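Long-range contact in 2-methyl-3-hydroxypyridine-5-carboxylic acid oxygenase (Mesorhizobium loti, PDB 3ALJ), which probably uses a flavin (FAD) cofactor and molecular oxygen to oxidise and open the pyridine ring of 2-methyl-3-hydroxypyridine-5-carboxylic acid: residues A[82-96]-A[352-364]. Numbering follows the deposited sequence.
Sequences YETWMHNKSVSKETF and LSKGNMFTPAALE
Phe358 projects from the loop that follows helix 321-349 onto the beta hairpin of strands 82-86 and 89-94, the edge of the seven-stranded mixed sheet, and enters an aromatic cluster with Tyr82 and Phe96. Its edge is turned to the face of Tyr82: the planes stand at 62°, and CE2 of Phe358 lies 3.5 Å from CZ of Tyr82. Phe96 in turn presents its edge to the face of Phe358 in an offset edge-to-face pair (planes at 75°), while its CE1 meets CB of Phe358 at 3.5 Å. Trp56 adds a further ring against both Phe96 and Phe358. Glu94 OE1 comes to the edge of the Phe358 ring, near its plane, at 3.7 Å from CD2. With CG anti to the carbonyl carbon (chi1 -68°) and the chain extended beyond it, the carboxylate arrives at the loop backbone, where the syn lone pair of OE2 accepts from Phe358 N at 3.0 Å. Water 5 links the same OE2 to Phe358 O, and water 4 donates to OE1 while accepting from Met357 N, so both oxygens are tied to the backbone of 357-358, where Phe358 is the centre of an inverse gamma turn. An alanine here would remove both oxygens and would probably leave Phe358 N without its acceptor and waters 4 and 5 without their Glu94 partner. Farther along the hairpin, at a classic beta bulge where Val91 and Ser92 face Thr84, Gly355 packs with its CA 3.1 Å from Ser92 OG; a CB there would clash with that oxygen and with Val91 CG2. Ser92 OG also accepts a weak bond from Asn356 N at 3.1 Å. Near the hairpin turn, Met86, bent at chi2 and chi3, brings its CE to 3.6 Å from Ser353 CB.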
loop_
_atom_site.group_PDB
_atom_site.type_symbol
_atom_site.label_atom_id
_atom_site.label_comp_id
_atom_site.label_asym_id
_atom_site.label_seq_id
_atom_site.Cartn_x
_atom_site.Cartn_y
_atom_site.Cartn_z
ATOM N N TYR A 82 17.849 6.147 -3.750
ATOM C CA TYR A 82 16.592 6.867 -4.106
ATOM C C TYR A 82 17.025 8.279 -4.506
ATOM O O TYR A 82 17.443 9.094 -3.709
ATOM C CB TYR A 82 15.705 6.848 -2.876
ATOM C CG TYR A 82 14.318 7.323 -3.105
ATOM C CD1 TYR A 82 14.060 8.617 -3.676
ATOM C CD2 TYR A 82 13.220 6.509 -2.758
ATOM C CE1 TYR A 82 12.697 9.032 -3.847
ATOM C CE2 TYR A 82 11.901 6.947 -2.904
ATOM C CZ TYR A 82 11.674 8.167 -3.449
ATOM O OH TYR A 82 10.364 8.676 -3.561
ATOM N N GLU A 83 16.941 8.481 -5.863
ATOM C CA GLU A 83 17.420 9.735 -6.479
ATOM C C GLU A 83 16.199 10.659 -6.815
ATOM O O GLU A 83 15.157 10.142 -7.183
ATOM C CB GLU A 83 18.260 9.408 -7.688
ATOM C CG GLU A 83 18.816 10.645 -8.379
ATOM C CD GLU A 83 19.808 10.302 -9.501
ATOM O OE1 GLU A 83 19.823 9.156 -9.980
ATOM O OE2 GLU A 83 20.445 11.262 -9.980
ATOM N N THR A 84 16.368 11.955 -6.677
ATOM C CA THR A 84 15.376 12.926 -7.108
ATOM C C THR A 84 15.951 13.828 -8.140
ATOM O O THR A 84 17.120 14.352 -7.941
ATOM C CB THR A 84 14.936 13.723 -5.878
ATOM O OG1 THR A 84 14.380 12.804 -4.938
ATOM C CG2 THR A 84 13.771 14.700 -6.203
ATOM N N TRP A 85 15.202 14.053 -9.226
ATOM C CA TRP A 85 15.557 15.135 -10.207
ATOM C C TRP A 85 14.536 16.251 -10.164
ATOM O O TRP A 85 13.340 15.995 -10.008
ATOM C CB TRP A 85 15.593 14.587 -11.634
ATOM C CG TRP A 85 16.678 13.571 -11.913
ATOM C CD1 TRP A 85 17.629 13.089 -11.085
ATOM C CD2 TRP A 85 16.818 12.901 -13.222
ATOM N NE1 TRP A 85 18.403 12.163 -11.791
ATOM C CE2 TRP A 85 17.949 12.029 -13.094
ATOM C CE3 TRP A 85 16.100 12.975 -14.451
ATOM C CZ2 TRP A 85 18.376 11.198 -14.148
ATOM C CZ3 TRP A 85 16.557 12.141 -15.538
ATOM C CH2 TRP A 85 17.627 11.257 -15.336
ATOM N N MET A 86 14.997 17.456 -10.430
ATOM C CA MET A 86 14.136 18.600 -10.702
ATOM C C MET A 86 14.571 19.193 -12.009
ATOM O O MET A 86 15.767 19.568 -12.138
ATOM C CB MET A 86 14.253 19.675 -9.611
ATOM C CG MET A 86 13.508 20.994 -10.040
ATOM S SD MET A 86 11.721 20.747 -10.420
ATOM C CE MET A 86 11.238 20.318 -8.841
ATOM N N HIS A 87 13.731 19.240 -13.026
ATOM C CA HIS A 87 14.144 19.794 -14.344
ATOM C C HIS A 87 15.395 19.107 -14.853
ATOM O O HIS A 87 16.304 19.761 -15.394
ATOM C CB HIS A 87 14.236 21.335 -14.285
ATOM C CG HIS A 87 12.945 22.012 -13.894
ATOM N ND1 HIS A 87 11.689 21.690 -14.418
ATOM C CD2 HIS A 87 12.740 23.005 -13.017
ATOM C CE1 HIS A 87 10.762 22.442 -13.818
ATOM N NE2 HIS A 87 11.373 23.243 -12.968
ATOM N N ASN A 88 15.447 17.769 -14.694
ATOM C CA ASN A 88 16.565 16.895 -15.206
ATOM C C ASN A 88 17.860 17.084 -14.465
ATOM O O ASN A 88 18.882 16.433 -14.896
ATOM C CB ASN A 88 16.771 17.071 -16.725
ATOM C CG ASN A 88 15.477 16.873 -17.445
ATOM O OD1 ASN A 88 14.810 15.911 -17.115
ATOM N ND2 ASN A 88 15.103 17.752 -18.313
ATOM N N LYS A 89 17.901 17.859 -13.374
ATOM C CA LYS A 89 19.141 18.030 -12.570
ATOM C C LYS A 89 18.933 17.177 -11.324
ATOM O O LYS A 89 17.937 17.220 -10.628
ATOM C CB LYS A 89 19.255 19.492 -12.163
ATOM C CG LYS A 89 20.418 19.777 -11.187
ATOM C CD LYS A 89 21.810 19.373 -11.850
ATOM C CE LYS A 89 22.858 20.010 -10.921
ATOM N NZ LYS A 89 23.101 19.235 -9.739
ATOM N N SER A 90 19.900 16.333 -10.982
ATOM C CA SER A 90 19.864 15.546 -9.776
ATOM C C SER A 90 20.034 16.436 -8.605
ATOM O O SER A 90 21.080 17.127 -8.479
ATOM C CB SER A 90 20.948 14.478 -9.927
ATOM O OG SER A 90 20.867 13.625 -8.755
ATOM N N VAL A 91 19.046 16.435 -7.717
ATOM C CA VAL A 91 19.087 17.308 -6.575
ATOM C C VAL A 91 19.364 16.524 -5.270
ATOM O O VAL A 91 19.682 17.112 -4.197
ATOM C CB VAL A 91 17.825 18.176 -6.423
ATOM C CG1 VAL A 91 17.756 19.190 -7.521
ATOM C CG2 VAL A 91 16.540 17.312 -6.315
ATOM N N SER A 92 19.165 15.204 -5.253
ATOM C CA SER A 92 19.526 14.470 -4.058
ATOM C C SER A 92 19.658 12.963 -4.435
ATOM O O SER A 92 19.028 12.475 -5.397
ATOM C CB SER A 92 18.439 14.596 -2.942
ATOM O OG SER A 92 17.135 14.147 -3.328
ATOM N N LYS A 93 20.415 12.252 -3.562
ATOM C CA LYS A 93 20.518 10.812 -3.567
ATOM C C LYS A 93 20.510 10.333 -2.158
ATOM O O LYS A 93 21.312 10.830 -1.311
ATOM C CB LYS A 93 21.891 10.389 -4.239
ATOM C CG LYS A 93 21.770 10.505 -5.818
ATOM C CD LYS A 93 23.123 10.056 -6.418
ATOM C CE LYS A 93 22.984 10.057 -7.914
ATOM N NZ LYS A 93 24.338 9.702 -8.535
ATOM N N GLU A 94 19.495 9.507 -1.875
ATOM C CA GLU A 94 19.271 9.171 -0.429
ATOM C C GLU A 94 19.271 7.668 -0.283
ATOM O O GLU A 94 18.676 6.908 -1.086
ATOM C CB GLU A 94 17.858 9.714 0.003
ATOM C CG GLU A 94 17.815 11.227 0.012
ATOM C CD GLU A 94 16.391 11.742 0.195
ATOM O OE1 GLU A 94 15.685 11.934 -0.788
ATOM O OE2 GLU A 94 16.027 11.998 1.355
ATOM N N THR A 95 19.912 7.183 0.802
ATOM C CA THR A 95 19.963 5.729 1.097
ATOM C C THR A 95 19.550 5.455 2.531
ATOM O O THR A 95 19.585 4.286 2.950
ATOM C CB THR A 95 21.335 5.111 0.778
ATOM O OG1 THR A 95 22.290 5.746 1.612
ATOM C CG2 THR A 95 21.676 5.217 -0.687
ATOM N N PHE A 96 19.190 6.452 3.343
ATOM C CA PHE A 96 18.491 6.200 4.634
ATOM C C PHE A 96 19.290 5.453 5.667
ATOM O O PHE A 96 18.752 4.714 6.460
ATOM C CB PHE A 96 17.157 5.396 4.370
ATOM C CG PHE A 96 16.437 5.774 3.031
ATOM C CD1 PHE A 96 16.057 7.097 2.817
ATOM C CD2 PHE A 96 16.122 4.831 2.084
ATOM C CE1 PHE A 96 15.393 7.474 1.644
ATOM C CE2 PHE A 96 15.431 5.175 0.912
ATOM C CZ PHE A 96 15.072 6.487 0.712
ATOM N N LEU A 352 8.452 16.487 -1.858
ATOM C CA LEU A 352 9.452 15.577 -2.416
ATOM C C LEU A 352 10.241 16.183 -3.580
ATOM O O LEU A 352 11.373 15.731 -3.869
ATOM C CB LEU A 352 8.788 14.258 -2.836
ATOM C CG LEU A 352 8.205 13.475 -1.599
ATOM C CD1 LEU A 352 7.446 12.360 -2.299
ATOM C CD2 LEU A 352 9.296 12.937 -0.757
ATOM N N SER A 353 9.693 17.212 -4.224
ATOM C CA SER A 353 10.381 17.841 -5.389
ATOM C C SER A 353 11.686 18.523 -4.994
ATOM O O SER A 353 12.461 18.791 -5.872
ATOM C CB SER A 353 9.454 18.871 -6.063
ATOM O OG SER A 353 9.245 20.019 -5.232
ATOM N N LYS A 354 11.860 18.744 -3.695
ATOM C CA LYS A 354 13.039 19.454 -3.202
ATOM C C LYS A 354 14.221 18.487 -3.086
ATOM O O LYS A 354 15.391 18.937 -3.015
ATOM C CB LYS A 354 12.783 20.117 -1.847
ATOM C CG LYS A 354 11.699 21.187 -1.985
ATOM C CD LYS A 354 11.585 21.950 -0.704
ATOM C CE LYS A 354 10.909 21.144 0.381
ATOM N NZ LYS A 354 10.931 22.018 1.659
ATOM N N GLY A 355 13.931 17.186 -2.975
ATOM C CA GLY A 355 14.954 16.173 -2.625
ATOM C C GLY A 355 15.375 16.343 -1.141
ATOM O O GLY A 355 15.059 17.303 -0.410
ATOM N N ASN A 356 16.101 15.299 -0.690
ATOM C CA ASN A 356 16.536 15.270 0.730
ATOM C C ASN A 356 15.442 15.397 1.759
ATOM O O ASN A 356 15.661 15.873 2.911
ATOM C CB ASN A 356 17.682 16.306 0.998
ATOM C CG ASN A 356 18.958 15.939 0.354
ATOM O OD1 ASN A 356 19.375 14.768 0.417
ATOM N ND2 ASN A 356 19.529 16.928 -0.375
ATOM N N MET A 357 14.252 14.957 1.373
ATOM C CA MET A 357 13.089 15.038 2.282
ATOM C C MET A 357 12.677 13.786 3.018
ATOM O O MET A 357 11.767 13.792 3.811
ATOM C CB MET A 357 11.854 15.710 1.584
ATOM C CG MET A 357 12.105 17.115 1.045
ATOM S SD MET A 357 12.446 18.247 2.393
ATOM C CE MET A 357 10.808 18.341 3.036
ATOM N N PHE A 358 13.500 12.728 2.841
ATOM C CA PHE A 358 13.248 11.571 3.692
ATOM C C PHE A 358 14.059 11.769 4.972
ATOM O O PHE A 358 15.121 11.144 5.216
ATOM C CB PHE A 358 13.672 10.273 2.962
ATOM C CG PHE A 358 12.617 9.853 1.955
ATOM C CD1 PHE A 358 11.429 9.257 2.419
ATOM C CD2 PHE A 358 12.810 10.145 0.585
ATOM C CE1 PHE A 358 10.391 8.941 1.476
ATOM C CE2 PHE A 358 11.763 9.766 -0.324
ATOM C CZ PHE A 358 10.613 9.233 0.149
ATOM N N THR A 359 13.576 12.729 5.769
ATOM C CA THR A 359 14.214 13.110 7.033
ATOM C C THR A 359 13.861 12.079 8.082
ATOM O O THR A 359 13.030 11.141 7.862
ATOM C CB THR A 359 13.543 14.431 7.530
ATOM O OG1 THR A 359 12.101 14.169 7.642
ATOM C CG2 THR A 359 13.705 15.614 6.539
ATOM N N PRO A 360 14.459 12.198 9.280
ATOM C CA PRO A 360 14.043 11.322 10.293
ATOM C C PRO A 360 12.595 11.249 10.611
ATOM O O PRO A 360 12.000 10.193 10.780
ATOM C CB PRO A 360 14.910 11.778 11.522
ATOM C CG PRO A 360 16.184 12.237 10.861
ATOM C CD PRO A 360 15.668 12.974 9.605
ATOM N N ALA A 361 11.938 12.426 10.578
ATOM C CA ALA A 361 10.526 12.409 10.772
ATOM C C ALA A 361 9.677 11.716 9.683
ATOM O O ALA A 361 8.723 11.040 9.977
ATOM C CB ALA A 361 10.087 13.911 11.057
ATOM N N ALA A 362 10.096 11.972 8.441
ATOM C CA ALA A 362 9.409 11.385 7.330
ATOM C C ALA A 362 9.560 9.840 7.456
ATOM O O ALA A 362 8.623 9.169 7.069
ATOM C CB ALA A 362 10.008 11.837 6.011
ATOM N N LEU A 363 10.734 9.338 7.858
ATOM C CA LEU A 363 10.975 7.909 7.952
ATOM C C LEU A 363 10.500 7.257 9.241
ATOM O O LEU A 363 10.747 6.063 9.468
ATOM C CB LEU A 363 12.489 7.721 7.829
ATOM C CG LEU A 363 13.011 7.992 6.403
ATOM C CD1 LEU A 363 14.589 7.888 6.495
ATOM C CD2 LEU A 363 12.399 7.052 5.333
ATOM N N GLU A 364 9.772 7.972 10.119
ATOM C CA GLU A 364 9.376 7.338 11.345
ATOM C C GLU A 364 8.542 6.100 11.169
ATOM O O GLU A 364 8.890 5.041 11.791
ATOM C CB GLU A 364 8.571 8.378 12.138
ATOM C CG GLU A 364 7.882 7.746 13.380
ATOM C CD GLU A 364 7.086 8.819 14.137
ATOM O OE1 GLU A 364 7.758 9.724 14.636
ATOM O OE2 GLU A 364 5.833 8.827 14.068
HETATM O O HOH W 1 12.205 13.144 -3.331
HETATM O O HOH W 2 18.001 18.576 -2.095
HETATM O O HOH W 3 21.691 13.968 -1.567
HETATM O O HOH W 4 13.451 13.458 -0.888
HETATM O O HOH W 5 17.268 11.315 3.508
#